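Local coordinates for protein citryl-spermidine/3,4-dihydroxybenzoyl-citryl-spermidine:spermidine ligase (Bacillus anthracis, PDB 3TO3) that catalyses the ATP-dependent condensation of spermidine with citryl-spermidine intermediates in the biosynthesis of the siderophore petrobactin, at residues B[199-204]-B[353-358]; B[209-214]-B[349-354]; B[313-318]-B[361-366]; B[317-322]-B[482-487]. All coordinates share one frame; numbering follows the deposited sequence.

Contact 1: B[199-204]-B[353-358]; sequences KNATVG and VMYDTN. With EDO (1,2-ethanediol), chain G.
Asn200 sets its CB over one face of the Tyr355 ring, 4.1 Å from the centroid and displaced toward the rim, in a CH-pi contact. Asn200 CG stands beside the backbone N and anti to the carbonyl carbon (chi1 -56°), where it meets Thr357 CG2 at 3.7 Å; the two side chains cross at about a right angle. One water donates to both Asn200 OD1 and the hydroxyl of Tyr355, which is also hydrogen-bonded to Asp262, while a second accepts from Asn200 ND2 and donates to Asp356 O. The short polar asparagine thus serves a ring face and two waters together. Asn200 O takes the N-H of Asp356, 3.1 Å from Asp356 N, in a nearly straight bond (172°), with the donor above the carbonyl plane.

Beyond it the chains run antiparallel. Thr202 and Met354 form a hydrogen-bonded pair: Thr202 N reaches Met354 O at 3.0 Å, and Met354 N returns to Thr202 O at 3.0 Å. Their side chains lie side by side, and the bend at chi3 of Met354, a selenomethionine (110°), places CE 3.6 Å from Thr202 OG1. Beta-branched threonine suits the extended backbone, while the long, flexible Met354 continues to helix 315-333. On the opposite face of the sheet, Ala201, Val353 and Tyr355 pack against strand 241-246.

Chemically, the backbone bonds fix the strand register, whereas much of the polar binding by the Asn200 side chain passes through water, consistent with its place at a partly exposed end of the ladder.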
# COMPACT_ATOMS: atom_id res chain seq x y z
N LYS B 199 24.99 15.12 -8.35
CA LYS B 199 24.51 14.71 -9.65
C LYS B 199 22.97 14.85 -9.67
O LYS B 199 22.38 15.33 -10.64
CB LYS B 199 24.94 13.28 -9.92
CG LYS B 199 24.72 12.81 -11.32
CD LYS B 199 25.49 11.51 -11.59
CE LYS B 199 25.09 10.41 -10.60
NZ LYS B 199 25.79 9.10 -10.85
N ASN B 200 22.31 14.30 -8.66
CA ASN B 200 20.88 14.50 -8.46
C ASN B 200 20.37 15.47 -7.38
O ASN B 200 19.16 15.75 -7.30
CB ASN B 200 20.19 13.14 -8.40
CG ASN B 200 20.48 12.30 -9.67
OD1 ASN B 200 21.33 11.41 -9.67
ND2 ASN B 200 19.81 12.65 -10.76
N ALA B 201 21.26 16.03 -6.59
CA ALA B 201 20.79 16.85 -5.47
C ALA B 201 21.01 18.31 -5.80
O ALA B 201 22.02 18.64 -6.41
CB ALA B 201 21.52 16.48 -4.20
N THR B 202 20.05 19.15 -5.44
CA THR B 202 20.17 20.60 -5.60
C THR B 202 19.58 21.34 -4.41
O THR B 202 18.61 20.93 -3.80
CB THR B 202 19.41 21.17 -6.82
OG1 THR B 202 18.12 20.57 -6.89
CG2 THR B 202 20.16 20.93 -8.11
N VAL B 203 20.20 22.45 -4.11
CA VAL B 203 19.68 23.45 -3.22
C VAL B 203 18.60 24.18 -4.01
O VAL B 203 18.53 24.07 -5.23
CB VAL B 203 20.87 24.33 -2.87
CG1 VAL B 203 20.50 25.80 -2.78
CG2 VAL B 203 21.57 23.75 -1.63
N GLY B 204 17.71 24.87 -3.31
CA GLY B 204 16.70 25.68 -3.99
C GLY B 204 17.30 26.77 -4.88
O GLY B 204 18.45 27.17 -4.72
N VAL B 353 16.25 21.97 -0.06
CA VAL B 353 17.20 21.10 -0.71
C VAL B 353 16.47 19.83 -1.07
O VAL B 353 15.50 19.47 -0.41
CB VAL B 353 18.36 20.75 0.24
CG1 VAL B 353 17.85 19.90 1.39
CG2 VAL B 353 19.49 20.06 -0.52
N MSE B 354 16.92 19.14 -2.10
CA MSE B 354 16.28 17.90 -2.52
C MSE B 354 17.18 16.97 -3.35
O MSE B 354 18.19 17.38 -3.94
CB MSE B 354 15.09 18.24 -3.36
CG MSE B 354 15.57 18.63 -4.73
SE MSE B 354 14.16 19.36 -5.78
CE MSE B 354 14.76 21.22 -5.83
N TYR B 355 16.78 15.72 -3.42
CA TYR B 355 17.45 14.73 -4.24
C TYR B 355 16.36 14.18 -5.15
O TYR B 355 15.40 13.60 -4.68
CB TYR B 355 17.99 13.62 -3.35
CG TYR B 355 18.72 12.52 -4.08
CD1 TYR B 355 20.09 12.60 -4.32
CD2 TYR B 355 18.05 11.38 -4.50
CE1 TYR B 355 20.77 11.58 -4.96
CE2 TYR B 355 18.72 10.34 -5.13
CZ TYR B 355 20.08 10.44 -5.37
OH TYR B 355 20.75 9.41 -5.98
N ASP B 356 16.50 14.42 -6.45
CA ASP B 356 15.42 14.19 -7.40
C ASP B 356 15.99 13.52 -8.62
O ASP B 356 16.86 14.06 -9.26
CB ASP B 356 14.77 15.52 -7.82
CG ASP B 356 13.74 15.35 -8.96
OD1 ASP B 356 13.59 16.28 -9.81
OD2 ASP B 356 13.07 14.29 -9.00
N THR B 357 15.46 12.35 -8.95
CA THR B 357 15.87 11.62 -10.13
C THR B 357 14.72 11.50 -11.12
O THR B 357 13.63 12.05 -10.93
CB THR B 357 16.36 10.22 -9.76
OG1 THR B 357 15.30 9.48 -9.15
CG2 THR B 357 17.53 10.33 -8.78
N ASN B 358 14.99 10.78 -12.20
CA ASN B 358 13.96 10.41 -13.16
C ASN B 358 12.74 9.77 -12.49
O ASN B 358 11.61 10.24 -12.68
CB ASN B 358 14.53 9.41 -14.19
CG ASN B 358 15.18 10.10 -15.38
OD1 ASN B 358 14.79 11.21 -15.77
ND2 ASN B 358 16.16 9.43 -15.98
C1 EDO G . 26.99 8.35 -7.78
O1 EDO G . 27.75 9.27 -8.57
C2 EDO G . 25.53 8.81 -7.74
O2 EDO G . 24.72 8.13 -8.71
O HOH W 1 22.69 10.46 -7.75
O HOH W 2 18.69 15.36 -11.63

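Contact 2: B[209-214]-B[349-354]; sequences VIYDKI and EFSSVM
Tyr211, Ile210 and Ile214 form the flank of helix 208-219 that packs on strand 345-355 of the large mixed sheet. The helix axis crosses the strand at 87°, with a closest approach of 8.0 Å, and no hydrogen bond joins the two segments.

At one end, Ile210 CG2 lies near the rim of the Phe350 ring, 4.0 Å from CD2, and also rests on the carbonyl, 3.4 Å from Phe350 O. One turn on, Ile214 comes to the same ring and crosses it at about a right angle, its CD1 3.8 Å from Phe350 CZ; the still shorter approach of its CG1 is doubtful as modelled. Branched aliphatic chains one turn apart suit a place beside the rim of a flat ring.

In the middle, the small Ser351 lets the backbones approach to 5.8 Å between Ser351 CA and Tyr211 CA. Ser351 OG is anti to the backbone N (chi1 -169°), 3.7 Å from Tyr211 CA and near the plane of the Tyr211 ring, and is hydrogen-bonded to Asn207 just ahead of the helix.

At the other end, Tyr211 CE1 touches Val353 CB at 3.8 Å, the two side chains crossing obliquely. The tyrosine hydroxyl passes on to bond with the carbonyl of Phe243, so the long side chain pairs an apolar shaft with a satisfied polar tip.

Ile210 and Ile214 thus sit at Phe350 while Tyr211 meets Ser351 and Val353, two strand residues on the same face, and helix 208-219 lies nearly perpendicular across strand 345-355 on one face of the mixed sheet of the IucA/IucC region.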
# COMPACT_ATOMS: atom_id res chain seq x y z
N VAL B 209 24.01 30.33 -0.94
CA VAL B 209 24.67 30.97 0.18
C VAL B 209 23.91 30.74 1.49
O VAL B 209 24.50 30.42 2.52
CB VAL B 209 24.93 32.47 -0.06
CG1 VAL B 209 25.53 33.10 1.20
CG2 VAL B 209 25.85 32.65 -1.27
N ILE B 210 22.60 30.92 1.46
CA ILE B 210 21.78 30.74 2.65
C ILE B 210 21.81 29.27 3.10
O ILE B 210 21.86 28.97 4.29
CB ILE B 210 20.34 31.19 2.38
CG1 ILE B 210 20.29 32.70 2.08
CG2 ILE B 210 19.46 30.87 3.58
CD1 ILE B 210 20.70 33.57 3.22
N TYR B 211 21.81 28.35 2.15
CA TYR B 211 21.89 26.94 2.47
C TYR B 211 23.19 26.59 3.20
O TYR B 211 23.14 25.87 4.20
CB TYR B 211 21.73 26.08 1.21
CG TYR B 211 21.97 24.63 1.50
CD1 TYR B 211 20.92 23.79 1.87
CD2 TYR B 211 23.24 24.08 1.39
CE1 TYR B 211 21.12 22.47 2.14
CE2 TYR B 211 23.46 22.74 1.66
CZ TYR B 211 22.39 21.94 2.04
OH TYR B 211 22.60 20.60 2.31
N ASP B 212 24.33 27.07 2.71
CA ASP B 212 25.63 26.77 3.36
C ASP B 212 25.59 27.22 4.83
O ASP B 212 26.14 26.57 5.71
CB ASP B 212 26.82 27.50 2.70
CG ASP B 212 27.33 26.83 1.42
OD1 ASP B 212 28.07 27.52 0.67
OD2 ASP B 212 27.02 25.64 1.15
N LYS B 213 24.97 28.37 5.06
CA LYS B 213 24.93 29.02 6.37
C LYS B 213 24.02 28.22 7.30
O LYS B 213 24.34 28.01 8.46
CB LYS B 213 24.40 30.46 6.22
CG LYS B 213 24.80 31.43 7.29
CD LYS B 213 24.13 32.79 7.09
CE LYS B 213 24.75 33.58 5.92
NZ LYS B 213 23.92 34.76 5.50
N ILE B 214 22.91 27.75 6.75
CA ILE B 214 21.92 26.99 7.50
C ILE B 214 22.37 25.59 7.93
O ILE B 214 22.01 25.13 9.00
CB ILE B 214 20.59 26.91 6.72
CG1 ILE B 214 19.46 27.45 7.57
CG2 ILE B 214 20.28 25.48 6.31
CD1 ILE B 214 18.81 26.38 8.41
N GLU B 349 10.07 30.48 4.18
CA GLU B 349 10.66 29.20 3.89
C GLU B 349 11.97 29.65 3.27
O GLU B 349 12.05 29.89 2.07
CB GLU B 349 9.74 28.51 2.85
CG GLU B 349 8.38 28.04 3.50
CD GLU B 349 7.17 27.92 2.56
OE1 GLU B 349 7.27 27.93 1.31
OE2 GLU B 349 6.05 27.82 3.08
N PHE B 350 13.04 29.65 4.06
CA PHE B 350 14.20 30.42 3.67
C PHE B 350 15.30 29.57 3.06
O PHE B 350 16.32 30.07 2.56
CB PHE B 350 14.73 31.29 4.84
CG PHE B 350 15.17 30.48 6.02
CD1 PHE B 350 14.27 30.17 7.03
CD2 PHE B 350 16.46 30.00 6.10
CE1 PHE B 350 14.65 29.41 8.10
CE2 PHE B 350 16.85 29.23 7.17
CZ PHE B 350 15.94 28.93 8.19
N SER B 351 15.10 28.26 3.08
CA SER B 351 16.07 27.36 2.51
C SER B 351 15.41 26.05 2.10
O SER B 351 14.38 25.67 2.67
CB SER B 351 17.17 27.14 3.52
OG SER B 351 18.25 26.48 2.93
N SER B 352 15.98 25.36 1.11
CA SER B 352 15.38 24.10 0.68
C SER B 352 16.43 23.28 -0.02
O SER B 352 17.38 23.82 -0.49
CB SER B 352 14.21 24.34 -0.26
OG SER B 352 14.70 24.79 -1.50
N VAL B 353 16.25 21.97 -0.06
CA VAL B 353 17.20 21.10 -0.71
C VAL B 353 16.47 19.83 -1.07
O VAL B 353 15.50 19.47 -0.41
CB VAL B 353 18.36 20.75 0.24
CG1 VAL B 353 17.85 19.90 1.39
CG2 VAL B 353 19.49 20.06 -0.52
N MSE B 354 16.92 19.14 -2.10
CA MSE B 354 16.28 17.90 -2.52
C MSE B 354 17.18 16.97 -3.35
O MSE B 354 18.19 17.38 -3.94
CB MSE B 354 15.09 18.24 -3.36
CG MSE B 354 15.57 18.63 -4.73
SE MSE B 354 14.16 19.36 -5.78
CE MSE B 354 14.76 21.22 -5.83

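Contact 3: B[313-318]-B[361-366]; sequences LKPYSV and ATYGSL
Leu313 N donates to Gly364 O across the two segments at 3.1 Å, in the carbonyl plane and on a lone pair; the same oxygen also accepts from Ser301 OG. Gly364 is the third residue of a type II beta turn that runs from Thr362 to Ser365, and its positive phi (77°) is readily adopted by glycine. Having no CB, it also brings its CA to 4.0 Å from Pro315 CD, on a side where a side chain would run into the carbonyl of Leu313.

Just past Leu313, the chain enters helix 315-333. Lys314 occupies the N-cap position, and Lys314 O accepts both Val318 N and, at 3.0 Å, Ser317 OG. Pro315, which has no N-H to offer, fits naturally in the first turn, where that hydrogen would have no helical acceptor. This helix start borders the ATP site, for the Leu313 side chain packs on Arg285, a residue that binds the nucleotide.

The Tyr363 side chain receives three neighbours, two at its ring and one at its hydroxyl. Pro315 CD lies over one face, 4.1 Å from the Tyr363 centroid and 23° off the normal, a CH-pi contact, and Pro315 CG is 3.7 Å from Tyr363 CE1. Lys314 bends at chi2 (-69°), bringing its CD near CE2, and its NZ ends 3.9 Å from Tyr363 CE2, in the plane of the ring and at its edge rather than over the pi face. The Tyr363 OH meets the edge of the Tyr316 ring, 3.7 Å from Tyr316 CE2, and the two side chains cross at about a right angle. Lys314 CB lies over one face of that second ring, offset toward the rim.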
# COMPACT_ATOMS: atom_id res chain seq x y z
N LEU B 313 6.96 16.28 -1.38
CA LEU B 313 7.21 17.63 -1.84
C LEU B 313 7.50 17.63 -3.33
O LEU B 313 8.52 17.07 -3.75
CB LEU B 313 8.41 18.20 -1.10
CG LEU B 313 8.12 18.40 0.36
CD1 LEU B 313 9.38 18.71 1.16
CD2 LEU B 313 7.06 19.50 0.48
N LYS B 314 6.65 18.27 -4.12
CA LYS B 314 6.94 18.48 -5.54
C LYS B 314 8.33 19.16 -5.68
O LYS B 314 8.57 20.23 -5.09
CB LYS B 314 5.85 19.31 -6.24
CG LYS B 314 4.42 18.76 -6.18
CD LYS B 314 4.29 17.49 -7.02
CE LYS B 314 2.86 17.28 -7.54
NZ LYS B 314 2.75 16.08 -8.46
N PRO B 315 9.24 18.53 -6.45
CA PRO B 315 10.58 19.07 -6.71
C PRO B 315 10.55 20.52 -7.22
O PRO B 315 11.36 21.35 -6.76
CB PRO B 315 11.11 18.14 -7.80
CG PRO B 315 10.42 16.82 -7.50
CD PRO B 315 9.04 17.21 -7.07
N TYR B 316 9.65 20.85 -8.14
CA TYR B 316 9.63 22.20 -8.63
C TYR B 316 9.28 23.18 -7.49
O TYR B 316 9.83 24.27 -7.43
CB TYR B 316 8.74 22.37 -9.87
CG TYR B 316 7.35 21.86 -9.69
CD1 TYR B 316 6.36 22.67 -9.14
CD2 TYR B 316 7.01 20.56 -10.08
CE1 TYR B 316 5.06 22.21 -8.97
CE2 TYR B 316 5.70 20.09 -9.91
CZ TYR B 316 4.74 20.93 -9.36
OH TYR B 316 3.45 20.49 -9.17
N SER B 317 8.41 22.76 -6.57
CA SER B 317 7.98 23.67 -5.51
C SER B 317 9.02 23.80 -4.39
O SER B 317 9.16 24.85 -3.80
CB SER B 317 6.59 23.30 -4.97
OG SER B 317 6.70 22.29 -4.01
N VAL B 318 9.77 22.74 -4.12
CA VAL B 318 10.93 22.81 -3.26
C VAL B 318 11.96 23.81 -3.84
O VAL B 318 12.54 24.63 -3.12
CB VAL B 318 11.58 21.42 -3.09
CG1 VAL B 318 12.99 21.54 -2.50
CG2 VAL B 318 10.67 20.53 -2.22
N ALA B 361 8.17 6.77 -9.49
CA ALA B 361 7.74 6.17 -8.22
C ALA B 361 8.28 6.88 -6.98
O ALA B 361 7.66 6.87 -5.93
CB ALA B 361 8.09 4.67 -8.19
N THR B 362 9.47 7.44 -7.09
CA THR B 362 10.09 8.19 -6.01
C THR B 362 9.90 9.70 -6.14
O THR B 362 10.55 10.47 -5.45
CB THR B 362 11.56 7.82 -5.88
OG1 THR B 362 12.19 8.04 -7.14
CG2 THR B 362 11.66 6.32 -5.54
N TYR B 363 9.08 10.11 -7.10
CA TYR B 363 8.90 11.53 -7.37
C TYR B 363 8.45 12.28 -6.11
O TYR B 363 7.40 11.98 -5.54
CB TYR B 363 7.82 11.69 -8.44
CG TYR B 363 7.71 13.08 -9.02
CD1 TYR B 363 8.80 13.68 -9.66
CD2 TYR B 363 6.50 13.78 -8.98
CE1 TYR B 363 8.70 14.95 -10.20
CE2 TYR B 363 6.39 15.05 -9.53
CZ TYR B 363 7.49 15.63 -10.14
OH TYR B 363 7.39 16.88 -10.69
N GLY B 364 9.23 13.29 -5.72
CA GLY B 364 8.95 14.10 -4.53
C GLY B 364 9.28 13.51 -3.18
O GLY B 364 8.96 14.09 -2.13
N SER B 365 9.94 12.36 -3.20
CA SER B 365 10.10 11.55 -2.01
C SER B 365 11.25 11.92 -1.09
O SER B 365 11.31 11.41 0.02
CB SER B 365 10.24 10.08 -2.41
OG SER B 365 8.96 9.59 -2.79
N LEU B 366 12.22 12.69 -1.57
CA LEU B 366 13.28 13.12 -0.68
C LEU B 366 13.55 14.61 -0.83
O LEU B 366 14.36 15.03 -1.64
CB LEU B 366 14.50 12.31 -1.12
CG LEU B 366 15.69 12.18 -0.21
CD1 LEU B 366 15.22 11.81 1.14
CD2 LEU B 366 16.50 11.09 -0.83

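Contact 4: B[317-322]-B[482-487]; sequences SVASAP and KMHKTY
Ser320 meets both Met483 and Tyr487 with its two side-chain atoms. Ser320 CB, directed at the 482-487 segment, lies 3.6 Å from the SE of Met483, a selenomethionine whose extended chain beyond CG carries that atom across to the helix, and 3.8 Å from Tyr487 OH. Ser320 OG stands between the backbone N and the carbonyl carbon (chi1 59°), the crowded position, and there makes a 2.9 Å hydrogen bond with Tyr487 OH, in which either hydroxyl could be the donor. The same OG is hydrogen-bonded to the carbonyl of Tyr316, one turn back in its own helix. A small hydroxyl residue suits this spot, since it can bond to its own helix and to a partner while leaving CB to the selenium.

Tyr487 brings its hydroxyl close to the helix, 3.8 Å from Ser317 CA, while its ring packs edge-to-face with Phe495. Beside it, Ala319 points its compact CB at the 482-487 segment, 4.0 Å from Met483 O. His484 then caps the short helix 485-488, its ND1 accepting Thr486 N at 3.1 Å (163°).

The contact joins a helix of the IucA/IucC family region to a segment of the FhuF-like region. In this buried setting, the Tyr487 hydroxyl sits between Ser320 OG and, probably, the carbonyl of Tyr316, so its polar tip is satisfied at the helix surface by directional bonds.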
# COMPACT_ATOMS: atom_id res chain seq x y z
N SER B 317 8.41 22.76 -6.57
CA SER B 317 7.98 23.67 -5.51
C SER B 317 9.02 23.80 -4.39
O SER B 317 9.16 24.85 -3.80
CB SER B 317 6.59 23.30 -4.97
OG SER B 317 6.70 22.29 -4.01
N VAL B 318 9.77 22.74 -4.12
CA VAL B 318 10.93 22.81 -3.26
C VAL B 318 11.96 23.81 -3.84
O VAL B 318 12.54 24.63 -3.12
CB VAL B 318 11.58 21.42 -3.09
CG1 VAL B 318 12.99 21.54 -2.50
CG2 VAL B 318 10.67 20.53 -2.22
N ALA B 319 12.13 23.77 -5.15
CA ALA B 319 13.14 24.59 -5.82
C ALA B 319 12.80 26.09 -5.75
O ALA B 319 13.70 26.94 -5.62
CB ALA B 319 13.28 24.17 -7.26
N SER B 320 11.52 26.42 -5.83
CA SER B 320 11.14 27.82 -5.87
C SER B 320 10.78 28.39 -4.48
O SER B 320 10.39 29.56 -4.35
CB SER B 320 10.01 28.06 -6.87
OG SER B 320 8.89 27.27 -6.51
N ALA B 321 10.92 27.59 -3.43
CA ALA B 321 10.41 28.04 -2.15
C ALA B 321 11.19 29.24 -1.60
O ALA B 321 10.58 30.24 -1.26
CB ALA B 321 10.35 26.89 -1.14
N PRO B 322 12.54 29.13 -1.52
CA PRO B 322 13.28 30.28 -0.97
C PRO B 322 13.01 31.55 -1.78
O PRO B 322 12.82 32.61 -1.18
CB PRO B 322 14.73 29.84 -1.04
CG PRO B 322 14.63 28.29 -0.93
CD PRO B 322 13.41 27.97 -1.75
N LYS B 482 13.06 29.86 -14.99
CA LYS B 482 14.50 29.65 -14.79
C LYS B 482 14.89 28.70 -13.64
O LYS B 482 16.05 28.26 -13.58
CB LYS B 482 15.20 31.01 -14.66
CG LYS B 482 15.42 31.67 -16.02
CD LYS B 482 16.35 32.85 -15.97
CE LYS B 482 16.47 33.49 -17.35
NZ LYS B 482 17.36 32.75 -18.28
N MSE B 483 13.95 28.43 -12.74
CA MSE B 483 14.16 27.65 -11.50
C MSE B 483 14.11 26.11 -11.56
O MSE B 483 14.76 25.43 -10.76
CB MSE B 483 13.17 28.11 -10.45
CG MSE B 483 13.05 29.60 -10.44
SE MSE B 483 12.19 30.20 -8.83
CE MSE B 483 12.14 32.13 -9.24
N HIS B 484 13.24 25.59 -12.40
CA HIS B 484 13.12 24.15 -12.58
C HIS B 484 12.62 23.83 -13.98
O HIS B 484 11.74 24.51 -14.52
CB HIS B 484 12.20 23.54 -11.49
CG HIS B 484 12.34 22.05 -11.37
ND1 HIS B 484 11.53 21.16 -12.04
CD2 HIS B 484 13.23 21.29 -10.69
CE1 HIS B 484 11.90 19.93 -11.77
NE2 HIS B 484 12.93 19.98 -10.95
N LYS B 485 13.14 22.74 -14.55
CA LYS B 485 12.72 22.29 -15.86
C LYS B 485 11.20 22.03 -16.00
O LYS B 485 10.65 22.08 -17.10
CB LYS B 485 13.56 21.07 -16.28
CG LYS B 485 12.91 20.11 -17.24
CD LYS B 485 13.96 19.22 -17.90
CE LYS B 485 14.90 20.03 -18.80
NZ LYS B 485 16.07 19.25 -19.30
N THR B 486 10.50 21.78 -14.89
CA THR B 486 9.05 21.58 -14.96
C THR B 486 8.26 22.88 -15.22
O THR B 486 7.24 22.85 -15.90
CB THR B 486 8.47 20.84 -13.70
OG1 THR B 486 8.94 19.49 -13.65
CG2 THR B 486 6.94 20.81 -13.75
N TYR B 487 8.75 24.00 -14.68
CA TYR B 487 8.15 25.34 -14.91
C TYR B 487 8.35 25.80 -16.35
O TYR B 487 7.47 26.42 -16.96
CB TYR B 487 8.82 26.39 -14.00
CG TYR B 487 8.44 26.27 -12.55
CD1 TYR B 487 7.10 26.12 -12.18
CD2 TYR B 487 9.40 26.29 -11.56
CE1 TYR B 487 6.73 26.00 -10.84
CE2 TYR B 487 9.03 26.18 -10.19
CZ TYR B 487 7.70 26.03 -9.85
OH TYR B 487 7.32 25.91 -8.54

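Strand 345-355 ties contacts 1 and 2, which share Val353 and Met354: helix 208-219 follows strand 201-203 in the chain and packs on the same sheet. Helix 315-333 ties contacts 3 and 4 through Ser317 and Val318. The two pairs meet where Ser352 OG bonds to Val318 O (2.7 Å) and where Met354 CE packs on Ala319 CB (3.6 Å); Tyr355 N also probably bonds to Leu366 O (3.1 Å). Contact 3 lies nearest the nucleotide, the Leu313 side chain coming within about 7 Å of ATP and 10 Å of magnesium. The side chain of Ser317 is about 9 Å from ATP, and that of Ser352 in contact 2 about 14 Å.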